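Local coordinates for putative alpha KG dependent 2,4-D dioxygenase (Burkholderia xenovorans, PDB 5J92), which probably catalyses the iron(II)- and 2-oxoglutarate-dependent oxidation of an organic substrate, at residues 242-245 / 246-249; 57-60 / 61-64; 64-67 / 68-72. One frame throughout, in Å; residues are numbered along the deposited sequence.

How the contacts relate
All three contacts are local, each joining neighbouring residues at a helix end, so none closes a long loop and none nests in or crosses another. Along the chain, contact 2 comes first and starts helix 60-67, just after strand 50-53. Contact 3 follows on the same helix, shares Leu64 with contact 2 and ends the helix; their centres are about 11 Å apart. Together they set both ends of a short helix beside the six-stranded sheet. Contact 1 comes much later, where helix 231-245 runs out before strand 251-254. It lies on the opposite side of the chain's centre, its centre about 34 Å from that of contact 2 and 31 Å from that of contact 3.

Contact 1. Residues 242-245 / 246-249; sequences TEFA and TQPQ
Thr246 and Gln247 reach back to the carbonyls of Thr242 and Phe244 at the C-terminal end of helix 231-245, where side chains join the backbone in gripping the last turn before the chain leaves for strand 251-254. In Thr246 the hydroxyl sits between the backbone N and the carbonyl carbon (chi1 55°), which turns it back toward the helix: OG1 donates to Thr242 O at 2.7 Å, somewhat tilted from the carbonyl plane. The methyl CG2 lies 3.4 Å from the same Thr242 O. The backbone N of Thr246 adds weak bonds to Thr242 O and Glu243 O, so the short hydroxyl bond is the firmer link to Thr242.

Gln247 gives Phe244 O two donors. Its backbone N comes from above the carbonyl plane at 3.3 Å, while NE2 meets the same Phe244 O on a lone pair, in that plane, at 3.1 Å (N-H...O angle 166°). With CG beside the backbone N, the extended glutamine chain runs back along the helix end and brings NE2 to this oxygen, which lies almost exactly in the amide plane; that one bond orients the amide.

The Phe244 ring lies obliquely beside this amide, the two planes 58° apart. It also meets the ring of Phe250 and rests on Leu161 and Pro162. Ala245 is buried against Met154 and Ala157 of helix 154-159, whereas Glu243 extends away from the turn to form a salt bridge through OE2 with Arg272 of the second subunit. Thr246 packs on Trp121, next in sequence to the iron ligand His122, though the iron itself is about 14 Å from the Thr246 side chain. Across the Phe244-Gln247 pair, CD1 comes within 3.4 Å of NE2.

Contact 2. Residues 57-60 / 61-64; sequences YIDD and DQLL
Asp59 and Gln62 form a capping box at the start of helix 60-67, with Asp59 as N-cap, and this is the tight part of the contact. Asp59 OD1 accepts from Gln62 N at 2.9 Å, met nearly along its C-O bond, and Gln62 answers through OE1, which accepts from Asp59 N at 3.1 Å. The two side chains cross at about a right angle. Asp59 reaches forward to Gln62 N because its CG stands between the backbone N and the carbonyl carbon (chi1 61°), while the extended glutamine chain carries OE1 back.

The buried side is apolar. Ile58 and Leu63, just before the cap and in the first turn, make a hydrophobic staple, Ile58 CD1 touching Leu63 CB at 4.1 Å. Both rest on Leu261 of strand 261-265, which pins the helix start to the six-stranded sheet.

The looser side is acidic and faces solvent. It belongs to Asp61 and the outer part of Asp60, whose OD1 is hydrogen-bonded to His286 ND1. With Asp59 OD1 engaged in the cap, Asp61 OD2 keeps 4.9 Å from it; the positive end of the helix dipole would probably favour all three carboxylates. Regular helix bonds take over at once, with Leu63 N donating to Asp59 O at 2.9 Å and Leu64 N to Asp60 O at 2.8 Å.

Contact 3. Residues 64-67 / 68-72; sequences LAFA and AGFGP
Phe66 and Phe70 meet in a T-shaped (edge-to-face) stack as helix 60-67 comes to its end. The edge of Phe70 points at one face of Phe66: CE2 of Phe70 lies over the ring, offset toward its rim, and is 3.6 Å from Phe66 CE1. The centroids stand 5.3 Å apart and the planes are turned 75° against each other. Each ring gets there by a different first torsion. Phe66 CG lies opposite its backbone N (chi1 170°), while Phe70 CG is swung away from its carbonyl carbon (chi1 -56°), which brings its ring back over the end of the helix. Along the way Phe70 CD2 passes 3.5 Å from Phe66 O, and Ala67 O lies at the edge of the Phe70 ring.

The backbone beneath holds this pose. Ala68 N still makes the helical bond to Leu64 O at 2.9 Å. The turns then tighten to a span of three residues: Gly69 N donates to Phe66 O at 3.1 Å, and Phe70 N to Ala67 O at 3.0 Å, each from above the carbonyl plane. The second of these closes a type I beta turn from Ala67 to Phe70, the step that swings Phe70 round to Phe66. Gly71 then straightens the chain into Pro72.

Outer partners fix the turn in place: Arg298 bonds to Gly69 O, Arg133 to Phe70 O, and Pro72 shares backbone hydrogen bonds with Leu291. Phe66 has a second edge-to-face neighbour in Phe53, on strand 50-53. Phe70, in the turn after the helix, packs on Ile38 and Ile41 of helix 35-47 and on Phe136 of strand 132-139, while Ala67 and Leu64 of the helix rest on Ala288 of strand 284-291.

Contact 1. Residues 242-245 / 246-249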
ATOM      1  N   THR A 242       6.220   3.834  -3.827  1.00 13.09           N
ATOM      2  CA  THR A 242       6.213   2.679  -2.933  1.00 12.59           C
ATOM      3  C   THR A 242       5.334   1.557  -3.471  1.00 11.95           C
ATOM      4  O   THR A 242       5.710   0.381  -3.397  1.00 13.92           O
ATOM      5  CB  THR A 242       5.759   3.098  -1.541  1.00 15.43           C
ATOM      6  OG1 THR A 242       6.663   4.091  -1.048  1.00 20.30           O
ATOM      7  CG2 THR A 242       5.772   1.900  -0.608  1.00 13.61           C
ATOM      8  N   GLU A 243       4.170   1.899  -4.026  1.00 10.96           N
ATOM      9  CA  GLU A 243       3.348   0.866  -4.645  1.00 14.74           C
ATOM     10  C   GLU A 243       4.086   0.243  -5.816  1.00 15.10           C
ATOM     11  O   GLU A 243       4.117  -0.985  -5.963  1.00 11.51           O
ATOM     12  CB  GLU A 243       2.005   1.428  -5.111  1.00 16.63           C
ATOM     13  CG  GLU A 243       1.159   0.381  -5.878  1.00 22.06           C
ATOM     14  CD  GLU A 243      -0.180   0.914  -6.388  1.00 27.70           C
ATOM     15  OE1 GLU A 243      -0.540   2.064  -6.052  1.00 28.21           O
ATOM     16  OE2 GLU A 243      -0.887   0.166  -7.107  1.00 29.30           O
ATOM     17  N   PHE A 244       4.718   1.079  -6.640  1.00 13.84           N
ATOM     18  CA  PHE A 244       5.429   0.567  -7.805  1.00 13.71           C
ATOM     19  C   PHE A 244       6.571  -0.355  -7.391  1.00 13.60           C
ATOM     20  O   PHE A 244       6.690  -1.479  -7.898  1.00 12.58           O
ATOM     21  CB  PHE A 244       5.960   1.728  -8.654  1.00 15.08           C
ATOM     22  CG  PHE A 244       6.764   1.267  -9.839  1.00 13.89           C
ATOM     23  CD1 PHE A 244       6.128   0.904 -11.016  1.00 19.09           C
ATOM     24  CD2 PHE A 244       8.141   1.155  -9.755  1.00 14.39           C
ATOM     25  CE1 PHE A 244       6.866   0.442 -12.118  1.00 20.53           C
ATOM     26  CE2 PHE A 244       8.886   0.692 -10.839  1.00 18.27           C
ATOM     27  CZ  PHE A 244       8.245   0.342 -12.025  1.00 17.18           C
ATOM     28  N   ALA A 245       7.386   0.084  -6.423  1.00 11.05           N
ATOM     29  CA  ALA A 245       8.619  -0.610  -6.062  1.00 12.76           C
ATOM     30  C   ALA A 245       8.386  -1.887  -5.263  1.00 12.14           C
ATOM     31  O   ALA A 245       9.341  -2.640  -5.039  1.00 15.13           O
ATOM     32  CB  ALA A 245       9.543   0.330  -5.276  1.00 14.30           C
ATOM     33  N   THR A 246       7.170  -2.133  -4.786  1.00 14.74           N
ATOM     34  CA  THR A 246       6.889  -3.339  -4.026  1.00 13.83           C
ATOM     35  C   THR A 246       5.993  -4.308  -4.792  1.00 15.37           C
ATOM     36  O   THR A 246       5.439  -5.241  -4.198  1.00 14.13           O
ATOM     37  CB  THR A 246       6.297  -2.975  -2.662  1.00 12.67           C
ATOM     38  OG1 THR A 246       5.142  -2.146  -2.830  1.00 11.80           O
ATOM     39  CG2 THR A 246       7.342  -2.206  -1.840  1.00 11.50           C
ATOM     40  N   GLN A 247       5.843  -4.101  -6.098  1.00 11.39           N
ATOM     41  CA  GLN A 247       5.189  -5.089  -6.932  1.00 11.66           C
ATOM     42  C   GLN A 247       5.994  -6.382  -6.911  1.00 10.78           C
ATOM     43  O   GLN A 247       7.210  -6.359  -6.691  1.00 12.83           O
ATOM     44  CB  GLN A 247       5.070  -4.579  -8.370  1.00 15.67           C
ATOM     45  CG  GLN A 247       3.955  -3.582  -8.606  1.00 19.35           C
ATOM     46  CD  GLN A 247       3.959  -3.099 -10.034  1.00 21.70           C
ATOM     47  OE1 GLN A 247       3.167  -3.562 -10.849  1.00 25.08           O
ATOM     48  NE2 GLN A 247       4.871  -2.178 -10.359  1.00 21.63           N
ATOM     49  N   PRO A 248       5.350  -7.530  -7.166  1.00 13.32           N
ATOM     50  CA  PRO A 248       6.039  -8.822  -6.966  1.00 12.78           C
ATOM     51  C   PRO A 248       7.320  -8.981  -7.776  1.00 13.77           C
ATOM     52  O   PRO A 248       8.258  -9.654  -7.320  1.00  9.78           O
ATOM     53  CB  PRO A 248       4.973  -9.862  -7.363  1.00 13.52           C
ATOM     54  CG  PRO A 248       3.918  -9.089  -8.101  1.00 12.95           C
ATOM     55  CD  PRO A 248       3.935  -7.698  -7.538  1.00 12.21           C
ATOM     56  N   GLN A 249       7.404  -8.368  -8.955  1.00 13.07           N
ATOM     57  CA  GLN A 249       8.624  -8.516  -9.741  1.00 12.21           C
ATOM     58  C   GLN A 249       9.841  -7.887  -9.074  1.00 13.57           C
ATOM     59  O   GLN A 249      10.965  -8.147  -9.521  1.00 14.12           O
ATOM     60  CB  GLN A 249       8.419  -7.932 -11.147  1.00 13.02           C
ATOM     61  CG  GLN A 249       8.141  -6.424 -11.216  1.00 11.28           C
ATOM     62  CD  GLN A 249       6.646  -6.110 -11.276  1.00 14.37           C
ATOM     63  OE1 GLN A 249       5.830  -6.808 -10.671  1.00 14.55           O
ATOM     64  NE2 GLN A 249       6.283  -5.056 -12.014  1.00 14.07           N
TER

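Contact 2. Residues 57-60 / 61-64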
ATOM      1  N   TYR A  57      25.326 -22.306  13.319  1.00 27.64           N
ATOM      2  CA  TYR A  57      25.086 -22.507  14.749  1.00 32.23           C
ATOM      3  C   TYR A  57      26.131 -21.731  15.552  1.00 34.07           C
ATOM      4  O   TYR A  57      27.047 -22.288  16.161  1.00 36.81           O
ATOM      5  CB  TYR A  57      25.101 -23.997  15.084  1.00 33.76           C
ATOM      6  CG  TYR A  57      23.846 -24.719  14.643  1.00 38.57           C
ATOM      7  CD1 TYR A  57      23.697 -25.151  13.324  1.00 39.94           C
ATOM      8  CD2 TYR A  57      22.805 -24.960  15.532  1.00 43.53           C
ATOM      9  CE1 TYR A  57      22.546 -25.803  12.910  1.00 41.93           C
ATOM     10  CE2 TYR A  57      21.649 -25.617  15.124  1.00 45.48           C
ATOM     11  CZ  TYR A  57      21.527 -26.030  13.813  1.00 44.70           C
ATOM     12  OH  TYR A  57      20.383 -26.677  13.397  1.00 47.92           O
ATOM     13  N   ILE A  58      25.969 -20.408  15.555  1.00 30.04           N
ATOM     14  CA  ILE A  58      26.923 -19.514  16.203  1.00 31.72           C
ATOM     15  C   ILE A  58      26.244 -18.741  17.331  1.00 33.16           C
ATOM     16  O   ILE A  58      25.041 -18.471  17.289  1.00 34.24           O
ATOM     17  CB  ILE A  58      27.544 -18.543  15.185  1.00 29.20           C
ATOM     18  CG1 ILE A  58      26.449 -17.674  14.562  1.00 26.81           C
ATOM     19  CG2 ILE A  58      28.270 -19.326  14.100  1.00 27.69           C
ATOM     20  CD1 ILE A  58      26.961 -16.646  13.625  1.00 25.85           C
ATOM     21  N   ASP A  59      27.025 -18.378  18.345  1.00 35.36           N
ATOM     22  CA  ASP A  59      26.467 -17.581  19.430  1.00 38.75           C
ATOM     23  C   ASP A  59      26.492 -16.089  19.072  1.00 35.60           C
ATOM     24  O   ASP A  59      26.928 -15.682  17.991  1.00 32.33           O
ATOM     25  CB  ASP A  59      27.195 -17.851  20.750  1.00 44.13           C
ATOM     26  CG  ASP A  59      28.684 -17.507  20.714  1.00 46.67           C
ATOM     27  OD1 ASP A  59      29.121 -16.660  19.900  1.00 45.48           O
ATOM     28  OD2 ASP A  59      29.423 -18.076  21.544  1.00 48.63           O
ATOM     29  N   ASP A  60      26.013 -15.259  20.004  1.00 33.23           N
ATOM     30  CA  ASP A  60      25.858 -13.834  19.721  1.00 32.95           C
ATOM     31  C   ASP A  60      27.203 -13.137  19.560  1.00 33.83           C
ATOM     32  O   ASP A  60      27.341 -12.233  18.729  1.00 33.65           O
ATOM     33  CB  ASP A  60      25.038 -13.166  20.825  1.00 34.05           C
ATOM     34  CG  ASP A  60      23.580 -13.538  20.750  1.00 42.29           C
ATOM     35  OD1 ASP A  60      23.168 -14.086  19.708  1.00 40.70           O
ATOM     36  OD2 ASP A  60      22.835 -13.253  21.703  1.00 44.97           O
ATOM     37  N   ASP A  61      28.202 -13.521  20.355  1.00 37.04           N
ATOM     38  CA  ASP A  61      29.529 -12.944  20.167  1.00 37.52           C
ATOM     39  C   ASP A  61      30.028 -13.189  18.753  1.00 34.38           C
ATOM     40  O   ASP A  61      30.542 -12.274  18.100  1.00 33.60           O
ATOM     41  CB  ASP A  61      30.516 -13.528  21.177  1.00 39.68           C
ATOM     42  CG  ASP A  61      30.273 -13.029  22.579  1.00 45.49           C
ATOM     43  OD1 ASP A  61      29.643 -11.954  22.716  1.00 44.60           O
ATOM     44  OD2 ASP A  61      30.717 -13.708  23.538  1.00 48.36           O
ATOM     45  N   GLN A  62      29.858 -14.410  18.249  1.00 31.02           N
ATOM     46  CA  GLN A  62      30.350 -14.706  16.911  1.00 29.30           C
ATOM     47  C   GLN A  62      29.515 -14.003  15.850  1.00 28.33           C
ATOM     48  O   GLN A  62      30.060 -13.536  14.844  1.00 28.51           O
ATOM     49  CB  GLN A  62      30.388 -16.216  16.703  1.00 29.22           C
ATOM     50  CG  GLN A  62      31.386 -16.880  17.639  1.00 35.32           C
ATOM     51  CD  GLN A  62      31.138 -18.359  17.807  1.00 36.77           C
ATOM     52  OE1 GLN A  62      30.032 -18.841  17.568  1.00 38.31           O
ATOM     53  NE2 GLN A  62      32.157 -19.087  18.254  1.00 35.45           N
ATOM     54  N   LEU A  63      28.202 -13.876  16.071  1.00 26.90           N
ATOM     55  CA  LEU A  63      27.369 -13.108  15.147  1.00 25.31           C
ATOM     56  C   LEU A  63      27.819 -11.653  15.081  1.00 31.25           C
ATOM     57  O   LEU A  63      27.968 -11.080  13.992  1.00 29.25           O
ATOM     58  CB  LEU A  63      25.908 -13.178  15.579  1.00 30.46           C
ATOM     59  CG  LEU A  63      24.955 -12.288  14.783  1.00 30.39           C
ATOM     60  CD1 LEU A  63      24.903 -12.716  13.324  1.00 30.62           C
ATOM     61  CD2 LEU A  63      23.561 -12.261  15.424  1.00 30.40           C
ATOM     62  N   LEU A  64      28.038 -11.037  16.247  1.00 27.50           N
ATOM     63  CA  LEU A  64      28.501  -9.656  16.275  1.00 32.50           C
ATOM     64  C   LEU A  64      29.880  -9.524  15.643  1.00 31.07           C
ATOM     65  O   LEU A  64      30.155  -8.548  14.939  1.00 31.44           O
ATOM     66  CB  LEU A  64      28.519  -9.135  17.710  1.00 34.35           C
ATOM     67  CG  LEU A  64      27.148  -8.835  18.307  1.00 35.53           C
ATOM     68  CD1 LEU A  64      27.291  -8.427  19.756  1.00 35.14           C
ATOM     69  CD2 LEU A  64      26.452  -7.740  17.514  1.00 36.50           C
TER

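Contact 3. Residues 64-67 / 68-72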
ATOM      1  N   LEU A  64      28.038 -11.037  16.247  1.00 27.50           N
ATOM      2  CA  LEU A  64      28.501  -9.656  16.275  1.00 32.50           C
ATOM      3  C   LEU A  64      29.880  -9.524  15.643  1.00 31.07           C
ATOM      4  O   LEU A  64      30.155  -8.548  14.939  1.00 31.44           O
ATOM      5  CB  LEU A  64      28.519  -9.135  17.710  1.00 34.35           C
ATOM      6  CG  LEU A  64      27.148  -8.835  18.307  1.00 35.53           C
ATOM      7  CD1 LEU A  64      27.291  -8.427  19.756  1.00 35.14           C
ATOM      8  CD2 LEU A  64      26.452  -7.740  17.514  1.00 36.50           C
ATOM      9  N   ALA A  65      30.761 -10.495  15.886  1.00 31.20           N
ATOM     10  CA  ALA A  65      32.098 -10.434  15.306  1.00 33.02           C
ATOM     11  C   ALA A  65      32.047 -10.520  13.786  1.00 29.26           C
ATOM     12  O   ALA A  65      32.793  -9.820  13.088  1.00 27.96           O
ATOM     13  CB  ALA A  65      32.966 -11.558  15.875  1.00 35.34           C
ATOM     14  N   PHE A  66      31.169 -11.371  13.252  1.00 26.88           N
ATOM     15  CA  PHE A  66      30.999 -11.449  11.804  1.00 28.00           C
ATOM     16  C   PHE A  66      30.473 -10.132  11.249  1.00 29.41           C
ATOM     17  O   PHE A  66      31.024  -9.581  10.288  1.00 30.48           O
ATOM     18  CB  PHE A  66      30.065 -12.612  11.456  1.00 27.14           C
ATOM     19  CG  PHE A  66      29.636 -12.643  10.011  1.00 27.22           C
ATOM     20  CD1 PHE A  66      30.533 -12.966   9.010  1.00 27.66           C
ATOM     21  CD2 PHE A  66      28.327 -12.374   9.665  1.00 24.50           C
ATOM     22  CE1 PHE A  66      30.134 -12.997   7.681  1.00 26.47           C
ATOM     23  CE2 PHE A  66      27.920 -12.400   8.344  1.00 24.20           C
ATOM     24  CZ  PHE A  66      28.827 -12.710   7.348  1.00 23.26           C
ATOM     25  N   ALA A  67      29.421  -9.592  11.870  1.00 27.14           N
ATOM     26  CA  ALA A  67      28.853  -8.331  11.412  1.00 22.86           C
ATOM     27  C   ALA A  67      29.891  -7.212  11.414  1.00 24.11           C
ATOM     28  O   ALA A  67      29.943  -6.405  10.478  1.00 23.71           O
ATOM     29  CB  ALA A  67      27.660  -7.966  12.292  1.00 23.88           C
ATOM     30  N   ALA A  68      30.745  -7.165  12.442  1.00 25.84           N
ATOM     31  CA  ALA A  68      31.717  -6.088  12.594  1.00 31.44           C
ATOM     32  C   ALA A  68      32.764  -6.068  11.488  1.00 32.57           C
ATOM     33  O   ALA A  68      33.525  -5.098  11.400  1.00 28.62           O
ATOM     34  CB  ALA A  68      32.398  -6.175  13.958  1.00 29.56           C
ATOM     35  N   GLY A  69      32.849  -7.116  10.668  1.00 28.92           N
ATOM     36  CA  GLY A  69      33.750  -7.064   9.533  1.00 27.87           C
ATOM     37  C   GLY A  69      33.277  -6.179   8.390  1.00 26.94           C
ATOM     38  O   GLY A  69      34.085  -5.850   7.517  1.00 28.98           O
ATOM     39  N   PHE A  70      32.009  -5.757   8.391  1.00 24.95           N
ATOM     40  CA  PHE A  70      31.454  -4.991   7.282  1.00 24.11           C
ATOM     41  C   PHE A  70      31.126  -3.547   7.623  1.00 24.11           C
ATOM     42  O   PHE A  70      30.761  -2.782   6.725  1.00 24.07           O
ATOM     43  CB  PHE A  70      30.196  -5.689   6.747  1.00 23.22           C
ATOM     44  CG  PHE A  70      30.449  -7.106   6.328  1.00 23.63           C
ATOM     45  CD1 PHE A  70      30.979  -7.387   5.075  1.00 23.23           C
ATOM     46  CD2 PHE A  70      30.231  -8.152   7.210  1.00 23.82           C
ATOM     47  CE1 PHE A  70      31.224  -8.707   4.684  1.00 22.58           C
ATOM     48  CE2 PHE A  70      30.483  -9.474   6.837  1.00 21.59           C
ATOM     49  CZ  PHE A  70      30.987  -9.745   5.577  1.00 22.15           C
ATOM     50  N   GLY A  71      31.247  -3.155   8.874  1.00 26.20           N
ATOM     51  CA  GLY A  71      31.015  -1.787   9.259  1.00 25.75           C
ATOM     52  C   GLY A  71      30.967  -1.691  10.762  1.00 26.20           C
ATOM     53  O   GLY A  71      31.003  -2.705  11.464  1.00 27.76           O
ATOM     54  N   PRO A  72      30.881  -0.469  11.288  1.00 24.13           N
ATOM     55  CA  PRO A  72      30.790  -0.305  12.744  1.00 23.54           C
ATOM     56  C   PRO A  72      29.425  -0.742  13.258  1.00 24.12           C
ATOM     57  O   PRO A  72      28.396  -0.485  12.632  1.00 23.40           O
ATOM     58  CB  PRO A  72      31.028   1.200  12.950  1.00 25.27           C
ATOM     59  CG  PRO A  72      30.592   1.835  11.676  1.00 25.10           C
ATOM     60  CD  PRO A  72      30.871   0.818  10.568  1.00 23.50           C
TER